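Local atomic coordinates of regulatory protein recX (PDB entry 3E3V), a protein that probably modulates the activity of the recombinase RecA, this chain carrying the three tandem three-helix domains of the RecX family. Residues A[25-30]-A[36-41]. Numbering follows the deposited sequence.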
loop_
_atom_site.group_PDB
_atom_site.type_symbol
_atom_site.label_atom_id
_atom_site.label_comp_id
_atom_site.label_asym_id
_atom_site.label_seq_id
_atom_site.Cartn_x
_atom_site.Cartn_y
_atom_site.Cartn_z
ATOM N N LEU A 25 -6.093 -6.558 21.266
ATOM C CA LEU A 25 -5.759 -5.187 21.636
ATOM C C LEU A 25 -4.267 -4.953 21.855
ATOM O O LEU A 25 -3.801 -3.816 21.778
ATOM C CB LEU A 25 -6.568 -4.735 22.857
ATOM C CG LEU A 25 -7.923 -4.168 22.414
ATOM C CD1 LEU A 25 -8.914 -5.307 22.178
ATOM C CD2 LEU A 25 -8.443 -3.196 23.452
ATOM N N ASN A 26 -3.517 -6.016 22.129
ATOM C CA ASN A 26 -2.071 -5.883 22.311
ATOM C C ASN A 26 -1.494 -5.605 20.925
ATOM O O ASN A 26 -0.751 -4.643 20.713
ATOM C CB ASN A 26 -1.461 -7.185 22.847
ATOM C CG ASN A 26 -1.713 -7.396 24.329
ATOM O OD1 ASN A 26 -1.351 -8.437 24.887
ATOM N ND2 ASN A 26 -2.326 -6.414 24.978
ATOM N N TYR A 27 -1.869 -6.480 19.999
ATOM C CA TYR A 27 -1.468 -6.460 18.597
ATOM C C TYR A 27 -1.851 -5.163 17.861
ATOM O O TYR A 27 -1.179 -4.761 16.903
ATOM C CB TYR A 27 -2.106 -7.687 17.933
ATOM C CG TYR A 27 -1.702 -8.015 16.511
ATOM C CD1 TYR A 27 -0.359 -8.143 16.146
ATOM C CD2 TYR A 27 -2.677 -8.289 15.545
ATOM C CE1 TYR A 27 0.002 -8.542 14.858
ATOM C CE2 TYR A 27 -2.330 -8.685 14.262
ATOM C CZ TYR A 27 -0.986 -8.812 13.922
ATOM O OH TYR A 27 -0.641 -9.212 12.648
ATOM N N LEU A 28 -2.917 -4.506 18.311
ATOM C CA LEU A 28 -3.384 -3.270 17.684
ATOM C C LEU A 28 -2.899 -1.970 18.341
ATOM O O LEU A 28 -2.784 -0.946 17.664
ATOM C CB LEU A 28 -4.915 -3.244 17.646
ATOM C CG LEU A 28 -5.680 -4.249 16.787
ATOM C CD1 LEU A 28 -7.142 -4.222 17.190
ATOM C CD2 LEU A 28 -5.532 -3.910 15.310
ATOM N N SER A 29 -2.643 -1.997 19.654
ATOM C CA SER A 29 -2.192 -0.797 20.371
ATOM C C SER A 29 -0.932 -0.224 19.730
ATOM O O SER A 29 -0.751 0.995 19.648
ATOM C CB SER A 29 -1.925 -1.107 21.851
ATOM O OG SER A 29 -0.895 -2.067 22.007
ATOM N N TYR A 30 -0.068 -1.115 19.261
ATOM C CA TYR A 30 1.155 -0.693 18.612
ATOM C C TYR A 30 0.821 -0.197 17.205
ATOM O O TYR A 30 0.506 0.979 17.008
ATOM C CB TYR A 30 2.137 -1.857 18.553
ATOM N N LYS A 36 -7.676 -9.195 8.165
ATOM C CA LYS A 36 -7.056 -10.506 7.997
ATOM C C LYS A 36 -5.825 -10.717 8.885
ATOM O O LYS A 36 -5.584 -11.832 9.359
ATOM C CB LYS A 36 -6.692 -10.734 6.526
ATOM C CG LYS A 36 -6.592 -12.207 6.153
ATOM C CD LYS A 36 -5.854 -12.412 4.845
ATOM C CE LYS A 36 -5.663 -13.892 4.550
ATOM N NZ LYS A 36 -4.800 -14.099 3.352
ATOM N N GLU A 37 -5.040 -9.665 9.113
ATOM C CA GLU A 37 -3.860 -9.782 9.975
ATOM C C GLU A 37 -4.268 -10.198 11.385
ATOM O O GLU A 37 -3.570 -10.969 12.047
ATOM C CB GLU A 37 -3.100 -8.454 10.055
ATOM C CG GLU A 37 -2.113 -8.203 8.928
ATOM C CD GLU A 37 -1.336 -6.920 9.135
ATOM O OE1 GLU A 37 -1.968 -5.846 9.183
ATOM O OE2 GLU A 37 -0.094 -6.980 9.261
ATOM N N VAL A 38 -5.392 -9.662 11.854
ATOM C CA VAL A 38 -5.897 -9.992 13.180
ATOM C C VAL A 38 -6.659 -11.306 13.072
ATOM O O VAL A 38 -6.537 -12.179 13.921
ATOM C CB VAL A 38 -6.863 -8.898 13.710
ATOM C CG1 VAL A 38 -7.328 -9.248 15.118
ATOM C CG2 VAL A 38 -6.175 -7.550 13.716
ATOM N N GLU A 39 -7.433 -11.431 12.001
ATOM C CA GLU A 39 -8.244 -12.608 11.727
ATOM C C GLU A 39 -7.421 -13.892 11.804
ATOM O O GLU A 39 -7.926 -14.936 12.223
ATOM C CB GLU A 39 -8.885 -12.458 10.352
ATOM C CG GLU A 39 -10.264 -13.038 10.249
ATOM C CD GLU A 39 -11.059 -12.402 9.134
ATOM O OE1 GLU A 39 -10.565 -12.362 7.980
ATOM O OE2 GLU A 39 -12.185 -11.941 9.415
ATOM N N ASP A 40 -6.162 -13.833 11.383
ATOM C CA ASP A 40 -5.314 -15.009 11.499
ATOM C C ASP A 40 -4.075 -14.719 12.342
ATOM O O ASP A 40 -2.938 -14.963 11.942
ATOM C CB ASP A 40 -4.951 -15.625 10.125
ATOM C CG ASP A 40 -4.351 -14.633 9.154
ATOM O OD1 ASP A 40 -3.374 -13.943 9.514
ATOM O OD2 ASP A 40 -4.851 -14.566 8.007
ATOM N N LYS A 41 -4.335 -14.162 13.519
ATOM C CA LYS A 41 -3.319 -13.869 14.523
ATOM C C LYS A 41 -3.967 -14.461 15.765
ATOM O O LYS A 41 -3.302 -14.760 16.763
ATOM C CB LYS A 41 -3.111 -12.367 14.709
ATOM C CG LYS A 41 -2.418 -11.999 16.025
ATOM C CD LYS A 41 -1.090 -12.739 16.208
ATOM C CE LYS A 41 -0.465 -12.443 17.579
ATOM N NZ LYS A 41 0.791 -13.220 17.847
#
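The aromatic ring of Y27 meets K41, V38 and E37 in turn and carries most of this contact. K41 lies across one face: its CG sits 3.8 Å from the centroid of the Y27 ring, 16° off the normal, a CH-pi contact displaced toward the rim. The bend at chi2 (54°) lifts the lysine chain off the face beyond CG, and NZ ends too far away for more than a weak cation-pi attraction. At the ring edge, V38 brings its CA to 3.9 Å from CE2 of Y27, while its CG2 methyl lies 4.0 Å from both CD2 of Y27 and CD2 of L28. The phenol OH reaches the carbonyl of E37, giving a weak hydrogen bond of 3.5 Å from Y27 OH to E37 O, and lies against E37 CB. With CG of Y27 anti to the backbone N (chi1 -172°), the ring projects from helix 14-29 to the C-terminal end of the short helix 35-39, where D40 departs from helical geometry and K41 N bonds to V38 O. The E37 carboxylate turns elsewhere, accepting a hydrogen bond from T34 N and forming a salt bridge with K96, and I56 of helix 49-61 packs on V38 within the first three-helix domain. A leucine in place of Y27 would probably leave the K41 methylenes without their aromatic face and E37 O without its phenol donor. Helix 14-29 is thus joined to helix 35-39 and the turn that follows it chiefly by van der Waals and CH-pi contacts, the one polar bond across them being weak.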